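Local coordinates for glutathione transferase (Lolium rigidum, PDB 6ZB6), which probably conjugates glutathione to electrophilic xenobiotics such as herbicides, as a phi class transferase linked to multiple-herbicide resistance in this grass, at residues 4-9 with 17-22; 116-121 with 173-178; 23-28 with 79-84. All coordinates share one frame; numbering follows the deposited sequence.

Contact 1: 4-9 with 17-22; sequences VKVFGP and RVLVFL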
loop_
_atom_site.group_PDB
_atom_site.type_symbol
_atom_site.label_atom_id
_atom_site.label_comp_id
_atom_site.label_asym_id
_atom_site.label_seq_id
_atom_site.Cartn_x
_atom_site.Cartn_y
_atom_site.Cartn_z
ATOM N N VAL A 4 7.201 18.410 0.807
ATOM C CA VAL A 4 8.000 17.268 1.220
ATOM C C VAL A 4 8.432 16.475 -0.008
ATOM O O VAL A 4 7.848 16.582 -1.091
ATOM C CB VAL A 4 7.219 16.397 2.214
ATOM C CG1 VAL A 4 6.890 17.212 3.456
ATOM C CG2 VAL A 4 5.934 15.837 1.547
ATOM N N LYS A 5 9.482 15.676 0.159
ATOM C CA LYS A 5 10.058 14.919 -0.941
ATOM C C LYS A 5 9.966 13.437 -0.640
ATOM O O LYS A 5 10.351 12.998 0.445
ATOM C CB LYS A 5 11.525 15.279 -1.181
ATOM C CG LYS A 5 11.789 16.719 -1.547
ATOM C CD LYS A 5 13.276 16.882 -1.839
ATOM C CE LYS A 5 13.611 18.286 -2.279
ATOM N NZ LYS A 5 14.813 18.299 -3.158
ATOM N N VAL A 6 9.495 12.668 -1.613
ATOM C CA VAL A 6 9.496 11.213 -1.543
ATOM C C VAL A 6 10.490 10.703 -2.572
ATOM O O VAL A 6 10.432 11.093 -3.745
ATOM C CB VAL A 6 8.088 10.644 -1.797
ATOM C CG1 VAL A 6 8.087 9.133 -1.609
ATOM C CG2 VAL A 6 7.105 11.308 -0.851
ATOM N N PHE A 7 11.386 9.821 -2.141
ATOM C CA PHE A 7 12.439 9.284 -2.999
ATOM C C PHE A 7 12.057 7.879 -3.447
ATOM O O PHE A 7 11.847 6.993 -2.612
ATOM C CB PHE A 7 13.779 9.261 -2.262
ATOM C CG PHE A 7 14.292 10.629 -1.920
ATOM C CD1 PHE A 7 13.930 11.236 -0.727
ATOM C CD2 PHE A 7 15.101 11.325 -2.812
ATOM C CE1 PHE A 7 14.379 12.510 -0.405
ATOM C CE2 PHE A 7 15.566 12.603 -2.498
ATOM C CZ PHE A 7 15.201 13.194 -1.298
ATOM N N GLY A 8 11.963 7.685 -4.764
ATOM C CA GLY A 8 11.579 6.413 -5.318
ATOM C C GLY A 8 10.499 6.597 -6.375
ATOM O O GLY A 8 9.727 7.563 -6.344
ATOM N N PRO A 9 10.427 5.672 -7.325
ATOM C CA PRO A 9 9.397 5.762 -8.371
ATOM C C PRO A 9 7.999 5.520 -7.821
ATOM O O PRO A 9 7.795 4.685 -6.937
ATOM C CB PRO A 9 9.802 4.667 -9.363
ATOM C CG PRO A 9 10.715 3.752 -8.595
ATOM C CD PRO A 9 11.408 4.603 -7.588
ATOM N N ARG A 17 2.285 3.819 -1.384
ATOM C CA ARG A 17 1.602 3.869 -0.093
ATOM C C ARG A 17 1.631 5.284 0.482
ATOM O O ARG A 17 0.596 5.829 0.886
ATOM C CB ARG A 17 2.240 2.860 0.872
ATOM C CG ARG A 17 1.597 2.836 2.258
ATOM C CD ARG A 17 2.484 2.174 3.318
ATOM N NE ARG A 17 3.041 0.896 2.873
ATOM C CZ ARG A 17 2.330 -0.227 2.752
ATOM N NH1 ARG A 17 1.039 -0.239 3.072
ATOM N NH2 ARG A 17 2.908 -1.343 2.320
ATOM N N VAL A 18 2.815 5.906 0.476
ATOM C CA VAL A 18 2.982 7.271 0.971
ATOM C C VAL A 18 2.216 8.268 0.104
ATOM O O VAL A 18 1.543 9.175 0.613
ATOM C CB VAL A 18 4.481 7.618 1.026
ATOM C CG1 VAL A 18 4.698 9.083 1.487
ATOM C CG2 VAL A 18 5.247 6.611 1.908
ATOM N N LEU A 19 2.310 8.124 -1.218
ATOM C CA LEU A 19 1.635 9.068 -2.103
ATOM C C LEU A 19 0.130 9.065 -1.865
ATOM O O LEU A 19 -0.512 10.119 -1.921
ATOM C CB LEU A 19 1.960 8.751 -3.565
ATOM C CG LEU A 19 3.444 8.672 -3.940
ATOM C CD1 LEU A 19 3.637 8.548 -5.457
ATOM C CD2 LEU A 19 4.236 9.858 -3.377
ATOM N N VAL A 20 -0.449 7.893 -1.589
ATOM C CA VAL A 20 -1.872 7.827 -1.262
ATOM C C VAL A 20 -2.188 8.732 -0.073
ATOM O O VAL A 20 -3.117 9.546 -0.120
ATOM C CB VAL A 20 -2.302 6.373 -0.998
ATOM C CG1 VAL A 20 -3.671 6.354 -0.317
ATOM C CG2 VAL A 20 -2.360 5.572 -2.335
ATOM N N PHE A 21 -1.422 8.612 1.012
ATOM C CA PHE A 21 -1.773 9.410 2.182
ATOM C C PHE A 21 -1.479 10.889 1.966
ATOM O O PHE A 21 -2.237 11.739 2.449
ATOM C CB PHE A 21 -1.083 8.838 3.414
ATOM C CG PHE A 21 -1.589 7.471 3.760
ATOM C CD1 PHE A 21 -2.910 7.300 4.155
ATOM C CD2 PHE A 21 -0.780 6.348 3.609
ATOM C CE1 PHE A 21 -3.405 6.039 4.448
ATOM C CE2 PHE A 21 -1.275 5.070 3.899
ATOM C CZ PHE A 21 -2.582 4.914 4.318
ATOM N N LEU A 22 -0.432 11.220 1.200
ATOM C CA LEU A 22 -0.227 12.611 0.816
ATOM C C LEU A 22 -1.435 13.155 0.067
ATOM O O LEU A 22 -1.865 14.287 0.302
ATOM C CB LEU A 22 1.034 12.748 -0.034
ATOM C CG LEU A 22 2.366 12.732 0.732
ATOM C CD1 LEU A 22 3.530 12.444 -0.214
ATOM C CD2 LEU A 22 2.575 14.052 1.504
#

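Contact 2: 116-121 with 173-178; sequences IVYQCL and FPYTFY. With GTB (S-(p-nitrobenzyl)glutathione), chain G.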
loop_
_atom_site.group_PDB
_atom_site.type_symbol
_atom_site.label_atom_id
_atom_site.label_comp_id
_atom_site.label_asym_id
_atom_site.label_seq_id
_atom_site.Cartn_x
_atom_site.Cartn_y
_atom_site.Cartn_z
ATOM N N ILE A 116 2.221 -13.702 -4.241
ATOM C CA ILE A 116 1.580 -13.890 -5.537
ATOM C C ILE A 116 1.939 -12.750 -6.478
ATOM O O ILE A 116 2.194 -12.971 -7.666
ATOM C CB ILE A 116 0.058 -14.043 -5.364
ATOM C CG1 ILE A 116 -0.244 -15.237 -4.450
ATOM C CG2 ILE A 116 -0.624 -14.253 -6.738
ATOM C CD1 ILE A 116 -1.585 -15.169 -3.753
ATOM N N VAL A 117 1.992 -11.518 -5.965
ATOM C CA VAL A 117 2.404 -10.383 -6.788
ATOM C C VAL A 117 3.853 -10.548 -7.235
ATOM O O VAL A 117 4.186 -10.337 -8.409
ATOM C CB VAL A 117 2.196 -9.059 -6.028
ATOM C CG1 VAL A 117 2.788 -7.903 -6.818
ATOM C CG2 VAL A 117 0.715 -8.836 -5.765
ATOM N N TYR A 118 4.735 -10.930 -6.301
ATOM C CA TYR A 118 6.139 -11.161 -6.641
ATOM C C TYR A 118 6.277 -12.230 -7.711
ATOM O O TYR A 118 6.961 -12.033 -8.723
ATOM C CB TYR A 118 6.925 -11.580 -5.397
ATOM C CG TYR A 118 7.496 -10.426 -4.617
ATOM C CD1 TYR A 118 8.741 -9.896 -4.936
ATOM C CD2 TYR A 118 6.790 -9.862 -3.560
ATOM C CE1 TYR A 118 9.267 -8.834 -4.218
ATOM C CE2 TYR A 118 7.304 -8.798 -2.838
ATOM C CZ TYR A 118 8.541 -8.289 -3.172
ATOM O OH TYR A 118 9.049 -7.236 -2.450
ATOM N N GLN A 119 5.633 -13.376 -7.499
ATOM C CA GLN A 119 5.848 -14.510 -8.388
ATOM C C GLN A 119 5.206 -14.299 -9.755
ATOM O O GLN A 119 5.735 -14.785 -10.760
ATOM C CB GLN A 119 5.308 -15.785 -7.746
ATOM C CG GLN A 119 6.056 -16.236 -6.508
ATOM C CD GLN A 119 7.481 -16.647 -6.809
ATOM O OE1 GLN A 119 7.800 -17.035 -7.929
ATOM N NE2 GLN A 119 8.351 -16.560 -5.802
ATOM N N CYS A 120 4.084 -13.577 -9.820
ATOM C CA CYS A 120 3.333 -13.452 -11.061
ATOM C C CYS A 120 3.663 -12.171 -11.821
ATOM O O CYS A 120 3.519 -12.144 -13.049
ATOM C CB CYS A 120 1.829 -13.492 -10.765
ATOM S SG CYS A 120 1.207 -15.080 -10.202
ATOM N N LEU A 121 4.141 -11.131 -11.129
ATOM C CA LEU A 121 4.383 -9.822 -11.737
ATOM C C LEU A 121 5.838 -9.392 -11.603
ATOM O O LEU A 121 6.533 -9.278 -12.617
ATOM C CB LEU A 121 3.453 -8.785 -11.108
ATOM C CG LEU A 121 2.208 -8.367 -11.877
ATOM C CD1 LEU A 121 1.685 -7.048 -11.318
ATOM C CD2 LEU A 121 2.529 -8.247 -13.354
ATOM N N PHE A 173 -4.057 -0.956 -0.183
ATOM C CA PHE A 173 -4.174 -0.627 -1.605
ATOM C C PHE A 173 -2.975 -1.049 -2.454
ATOM O O PHE A 173 -3.172 -1.728 -3.475
ATOM C CB PHE A 173 -4.460 0.863 -1.781
ATOM C CG PHE A 173 -4.129 1.351 -3.152
ATOM C CD1 PHE A 173 -4.960 1.036 -4.226
ATOM C CD2 PHE A 173 -2.970 2.067 -3.383
ATOM C CE1 PHE A 173 -4.649 1.455 -5.496
ATOM C CE2 PHE A 173 -2.645 2.492 -4.642
ATOM C CZ PHE A 173 -3.493 2.184 -5.718
ATOM N N PRO A 174 -1.738 -0.636 -2.152
ATOM C CA PRO A 174 -0.670 -0.775 -3.164
ATOM C C PRO A 174 -0.379 -2.195 -3.606
ATOM O O PRO A 174 -0.233 -2.432 -4.814
ATOM C CB PRO A 174 0.558 -0.155 -2.473
ATOM C CG PRO A 174 -0.009 0.734 -1.420
ATOM C CD PRO A 174 -1.258 0.061 -0.942
ATOM N N TYR A 175 -0.291 -3.155 -2.683
ATOM C CA TYR A 175 -0.030 -4.517 -3.144
ATOM C C TYR A 175 -1.274 -5.150 -3.754
ATOM O O TYR A 175 -1.165 -5.904 -4.723
ATOM C CB TYR A 175 0.493 -5.395 -2.011
ATOM C CG TYR A 175 1.942 -5.136 -1.637
ATOM C CD1 TYR A 175 2.270 -4.107 -0.785
ATOM C CD2 TYR A 175 2.972 -5.936 -2.133
ATOM C CE1 TYR A 175 3.580 -3.855 -0.430
ATOM C CE2 TYR A 175 4.300 -5.702 -1.778
ATOM C CZ TYR A 175 4.597 -4.652 -0.923
ATOM O OH TYR A 175 5.899 -4.386 -0.533
ATOM N N THR A 176 -2.458 -4.891 -3.188
ATOM C CA THR A 176 -3.673 -5.493 -3.746
ATOM C C THR A 176 -3.945 -4.957 -5.143
ATOM O O THR A 176 -4.414 -5.694 -6.020
ATOM C CB THR A 176 -4.871 -5.237 -2.829
ATOM O OG1 THR A 176 -4.575 -5.743 -1.528
ATOM C CG2 THR A 176 -6.158 -5.955 -3.346
ATOM N N PHE A 177 -3.655 -3.674 -5.365
ATOM C CA PHE A 177 -3.744 -3.105 -6.703
ATOM C C PHE A 177 -3.004 -3.963 -7.727
ATOM O O PHE A 177 -3.547 -4.293 -8.789
ATOM C CB PHE A 177 -3.190 -1.682 -6.710
ATOM C CG PHE A 177 -3.207 -1.052 -8.069
ATOM C CD1 PHE A 177 -4.407 -0.692 -8.656
ATOM C CD2 PHE A 177 -2.033 -0.863 -8.776
ATOM C CE1 PHE A 177 -4.436 -0.128 -9.923
ATOM C CE2 PHE A 177 -2.056 -0.298 -10.038
ATOM C CZ PHE A 177 -3.259 0.073 -10.607
ATOM N N TYR A 178 -1.762 -4.342 -7.417
ATOM C CA TYR A 178 -0.969 -5.145 -8.344
ATOM C C TYR A 178 -1.462 -6.583 -8.411
ATOM O O TYR A 178 -1.403 -7.207 -9.483
ATOM C CB TYR A 178 0.511 -5.101 -7.955
ATOM C CG TYR A 178 1.206 -3.832 -8.410
ATOM C CD1 TYR A 178 1.055 -3.366 -9.710
ATOM C CD2 TYR A 178 2.014 -3.101 -7.542
ATOM C CE1 TYR A 178 1.676 -2.207 -10.140
ATOM C CE2 TYR A 178 2.647 -1.934 -7.961
ATOM C CZ TYR A 178 2.476 -1.491 -9.266
ATOM O OH TYR A 178 3.095 -0.325 -9.706
HETATM N N1 GTB G . 9.311 -2.004 4.973
HETATM C CA1 GTB G . 9.790 -1.148 3.900
HETATM C C1 GTB G . 8.786 -0.007 3.676
HETATM O O11 GTB G . 7.547 -0.217 3.787
HETATM O O12 GTB G . 9.184 1.153 3.382
HETATM C CB1 GTB G . 9.935 -2.014 2.644
HETATM C CG1 GTB G . 10.412 -1.124 1.497
HETATM C CD1 GTB G . 10.801 -1.945 0.280
HETATM O OE1 GTB G . 10.719 -3.135 0.275
HETATM N N2 GTB G . 11.272 -1.241 -0.887
HETATM C CA2 GTB G . 11.644 -2.037 -2.039
HETATM C C2 GTB G . 13.136 -1.857 -2.279
HETATM O O2 GTB G . 13.659 -0.788 -2.208
HETATM C CB2 GTB G . 10.841 -1.572 -3.257
HETATM S SG2 GTB G . 9.074 -1.950 -2.968
HETATM N N3 GTB G . 13.935 -3.019 -2.578
HETATM C CA3 GTB G . 15.354 -2.846 -2.815
HETATM C C3 GTB G . 16.163 -3.694 -1.837
HETATM O O31 GTB G . 17.358 -3.992 -2.115
HETATM O O32 GTB G . 15.647 -4.093 -0.757
HETATM C "C'" GTB G . 8.868 -3.755 -2.947
HETATM C "C1'" GTB G . 9.315 -4.307 -4.298
HETATM C "C2'" GTB G . 10.416 -5.144 -4.370
HETATM C "C3'" GTB G . 10.829 -5.650 -5.594
HETATM C "C4'" GTB G . 10.136 -5.322 -6.749
HETATM N N41 GTB G . 10.569 -5.849 -8.042
HETATM O O41 GTB G . 11.611 -6.791 -8.125
HETATM O O42 GTB G . 10.042 -5.475 -9.020
HETATM C "C5'" GTB G . 9.033 -4.479 -6.675
HETATM C "C6'" GTB G . 8.620 -3.972 -5.451
HETATM O O HOH W 1 7.488 -6.331 -0.349
#

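Contact 3: 23-28 with 79-84; sequences EEVGAD and YKTGEV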
loop_
_atom_site.group_PDB
_atom_site.type_symbol
_atom_site.label_atom_id
_atom_site.label_comp_id
_atom_site.label_asym_id
_atom_site.label_seq_id
_atom_site.Cartn_x
_atom_site.Cartn_y
_atom_site.Cartn_z
ATOM N N GLU A 23 -2.002 12.363 -0.844
ATOM C CA GLU A 23 -3.148 12.849 -1.596
ATOM C C GLU A 23 -4.387 12.927 -0.720
ATOM O O GLU A 23 -5.228 13.805 -0.924
ATOM C CB GLU A 23 -3.403 11.952 -2.809
ATOM C CG GLU A 23 -2.401 12.158 -3.920
ATOM C CD GLU A 23 -2.576 13.487 -4.619
ATOM O OE1 GLU A 23 -3.692 14.049 -4.570
ATOM O OE2 GLU A 23 -1.592 13.972 -5.222
ATOM N N GLU A 24 -4.517 12.025 0.259
ATOM C CA GLU A 24 -5.696 12.040 1.116
ATOM C C GLU A 24 -5.797 13.343 1.902
ATOM O O GLU A 24 -6.900 13.854 2.127
ATOM C CB GLU A 24 -5.681 10.838 2.065
ATOM C CG GLU A 24 -6.079 9.507 1.386
ATOM C CD GLU A 24 -7.583 9.358 1.127
ATOM O OE1 GLU A 24 -8.396 10.081 1.739
ATOM O OE2 GLU A 24 -7.963 8.488 0.311
ATOM N N VAL A 25 -4.655 13.905 2.317
ATOM C CA VAL A 25 -4.654 15.158 3.063
ATOM C C VAL A 25 -4.373 16.365 2.177
ATOM O O VAL A 25 -4.309 17.498 2.681
ATOM C CB VAL A 25 -3.655 15.097 4.237
ATOM C CG1 VAL A 25 -3.991 13.908 5.126
ATOM C CG2 VAL A 25 -2.201 15.015 3.729
ATOM N N GLY A 26 -4.204 16.160 0.877
ATOM C CA GLY A 26 -4.060 17.279 -0.033
ATOM C C GLY A 26 -2.773 18.053 0.136
ATOM O O GLY A 26 -2.748 19.257 -0.117
ATOM N N ALA A 27 -1.696 17.387 0.538
ATOM C CA ALA A 27 -0.412 18.043 0.746
ATOM C C ALA A 27 0.378 18.073 -0.551
ATOM O O ALA A 27 0.360 17.113 -1.321
ATOM C CB ALA A 27 0.397 17.319 1.823
ATOM N N ASP A 28 1.080 19.179 -0.782
ATOM C CA ASP A 28 2.022 19.246 -1.889
ATOM C C ASP A 28 3.207 18.322 -1.626
ATOM O O ASP A 28 3.622 18.116 -0.480
ATOM C CB ASP A 28 2.522 20.678 -2.089
ATOM C CG ASP A 28 1.465 21.598 -2.673
ATOM O OD1 ASP A 28 0.290 21.184 -2.817
ATOM O OD2 ASP A 28 1.822 22.753 -2.984
ATOM N N TYR A 79 -0.261 17.052 8.529
ATOM C CA TYR A 79 -1.282 17.743 7.756
ATOM C C TYR A 79 -2.687 17.504 8.285
ATOM O O TYR A 79 -3.651 17.732 7.554
ATOM C CB TYR A 79 -1.192 17.335 6.284
ATOM C CG TYR A 79 0.119 17.749 5.660
ATOM C CD1 TYR A 79 0.347 19.067 5.287
ATOM C CD2 TYR A 79 1.134 16.825 5.465
ATOM C CE1 TYR A 79 1.553 19.447 4.723
ATOM C CE2 TYR A 79 2.336 17.192 4.903
ATOM C CZ TYR A 79 2.543 18.500 4.534
ATOM O OH TYR A 79 3.751 18.855 3.981
ATOM N N LYS A 80 -2.818 17.063 9.539
ATOM C CA LYS A 80 -4.108 16.712 10.127
ATOM C C LYS A 80 -5.147 17.775 9.799
ATOM O O LYS A 80 -5.022 18.928 10.229
ATOM C CB LYS A 80 -3.976 16.512 11.642
ATOM C CG LYS A 80 -5.278 16.144 12.344
ATOM C CD LYS A 80 -5.831 14.796 11.868
ATOM C CE LYS A 80 -7.152 14.451 12.561
ATOM N NZ LYS A 80 -8.297 15.319 12.139
ATOM N N THR A 81 -6.150 17.389 9.001
ATOM C CA THR A 81 -7.058 18.345 8.375
ATOM C C THR A 81 -8.196 18.729 9.310
ATOM O O THR A 81 -8.483 19.914 9.496
ATOM C CB THR A 81 -7.638 17.762 7.076
ATOM O OG1 THR A 81 -6.582 17.371 6.189
ATOM C CG2 THR A 81 -8.510 18.795 6.384
ATOM N N GLY A 82 -8.855 17.736 9.900
ATOM C CA GLY A 82 -10.160 17.937 10.495
ATOM C C GLY A 82 -11.232 17.381 9.578
ATOM O O GLY A 82 -12.191 16.747 10.032
ATOM N N GLU A 83 -11.068 17.617 8.273
ATOM C CA GLU A 83 -11.885 16.969 7.254
ATOM C C GLU A 83 -11.533 15.492 7.082
ATOM O O GLU A 83 -12.382 14.712 6.638
ATOM C CB GLU A 83 -11.729 17.714 5.921
ATOM C CG GLU A 83 -12.290 17.017 4.685
ATOM C CD GLU A 83 -11.658 17.529 3.395
ATOM O OE1 GLU A 83 -11.066 18.632 3.410
ATOM O OE2 GLU A 83 -11.751 16.828 2.363
ATOM N N VAL A 84 -10.306 15.092 7.426
ATOM C CA VAL A 84 -9.830 13.720 7.268
ATOM C C VAL A 84 -9.218 13.269 8.588
ATOM O O VAL A 84 -8.331 13.940 9.125
ATOM C CB VAL A 84 -8.795 13.599 6.132
ATOM C CG1 VAL A 84 -8.705 12.166 5.630
ATOM C CG2 VAL A 84 -9.132 14.553 4.993
#

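Contact 1: 4-9 with 17-22
Strand 4-7 and helix 13-24 run nearly antiparallel, their short axes inclined at 157° and approaching to 10.2 Å, so that one side of the strand lies along the helix and alternate residues, V4 and V6, face it. V6 is the hub. Its CG1 is anti to the backbone N (chi1 -176°), which places CG2 anti to the carbonyl carbon, and this single methyl meets three helix side chains. L22 comes to it tip to tip, with CD1 of L22 3.8 Å from CG2 of V6. V18, one helical turn earlier, slides past V6 in the opposite direction, its CG1 4.0 Å from V6 CG2. L19 brings only its CD2 branch close, 4.1 Å from V6 CG2. The two branches of L22 are shared between the strand residues: while CD1 serves V6, CD2 of L22 meets CG2 of V4 end to end at 3.8 Å. That V4 methyl occupies the crowded position between its own backbone N and carbonyl carbon. V18 and L22 also touch I71 and V75 of helix 68-78, respectively; V4 and V6 share backbone hydrogen bonds with E30 of strand 29-32, and K5 with Q59 of strand 57-60. This is the first half of the beta-alpha-beta unit 4-7, 13-24, 29-32 of the thioredoxin-like domain. All five touching side chains are buried and aliphatic, and across these residues the helix meets the strand through methyls alone, so the hold here is probably dispersion and the exclusion of water.

Contact 2: 116-121 with 173-178
A single water links two tyrosines beside the bound inhibitor: it is hydrogen-bonded to both hydroxyls, at 2.8 Å from Y118 OH, where it lies at the edge of that ring and in its plane, and at 2.5 Å from Y175 OH. The contact joins two helices of the all-helical C-terminal domain of the glutathione transferase fold, 92-127 and 173-179, whose short axes cross at 39° and 10.1 Å apart. Away from the ligand V117 and L121 lay their methyls on the backbone and CB atoms of helix 173-179. In V117, CG1 is anti to the backbone N (chi1 173°) and packs on CB of Y178 at 3.8 Å, while CG2 of V117, anti to the carbonyl carbon, sits 3.6 Å from the carbonyl O of Y175. L121, in a wider pi-type turn, crosses Y178 at about a right angle and sets CD1 3.6 Å from the Y178 carbonyl O. The Y178 ring leads off elsewhere, its hydroxyl bonding to M11 O. Nearer the pocket, CE2 of Y118 approaches the edge of the Y175 ring near its plane, a loose contact. N14 ND2 also hydrogen-bonds Y175 OH, so this hydroxyl is gripped from the protein as well as by the water. Both tyrosines line the pocket of S-(p-nitrobenzyl)glutathione. Y175 OH lies 3.9 Å from the benzylic carbon C' of the ligand, and Y118 OH comes to 3.2 Å from its aromatic atom C2'.

Contact 3: 23-28 with 79-84
The tight part of this contact is built round the Y79 ring, which carries the methyl of A27 almost exactly over its centre. A27 CB stands 3.5 Å from the ring centroid and only 6° off the ring normal, a CH-pi contact in which the methyl is about equally far from all six ring carbons. Y79 CG is anti to its own carbonyl carbon (chi1 -63°), and this torsion swings the ring across the turn that follows helix 13-24. V25 fills the base of the same side chain, crossing it at about a right angle, with CG2 of V25 3.6 Å from CB of Y79. V25 also touches V75 and L76 of helix 68-78. Farther along, V84 turns its CG2 to the carbonyl O of E24, at 3.7 Å, and the carboxylate of E24 is engaged in a salt bridge with R204. Toward solvent the packing thins. T81 is exposed and poorly ordered, and OG1 of T81 stays 4.2 Å from both CB and O of V25; it donates instead to the Y79 carbonyl O, a 3.3 Å bond lying in the carbonyl plane. G82 and E83 are likewise exposed and poorly ordered, and K80 NZ makes a weak hydrogen bond to V84 O. Helix 13-24 ends in a Schellman motif, in which G26, with positive phi, turns the chain so that A27 can face the tyrosine. It is a helix-terminating turn of a beta-alpha-beta crossover, here in the thioredoxin-like domain, packed against the first residues of the connection that leads from that domain toward helix 92-127.

In the fold
Along the chain contacts 1, 3 and 2 follow in series; helix 13-24 is shared by contacts 1 and 3 and touches contact 2. It packs on strand 4-7 in contact 1; its last residues and the turn that follows form one side of contact 3, centred 14 Å away, and L22 O and A27 N, 3.1 Å apart, probably hydrogen-bond. Contact 2, in the C-terminal domain, is centred 19 Å from contact 1, yet V20 packs on F173 and R17 on P174 and Y175 across the domain boundary. Contacts 2 and 3, about 27 Å between centres, do not touch. The helix runs between the ligand pocket, to which contact 2 contributes Y118 and Y175, and the surface at contact 3.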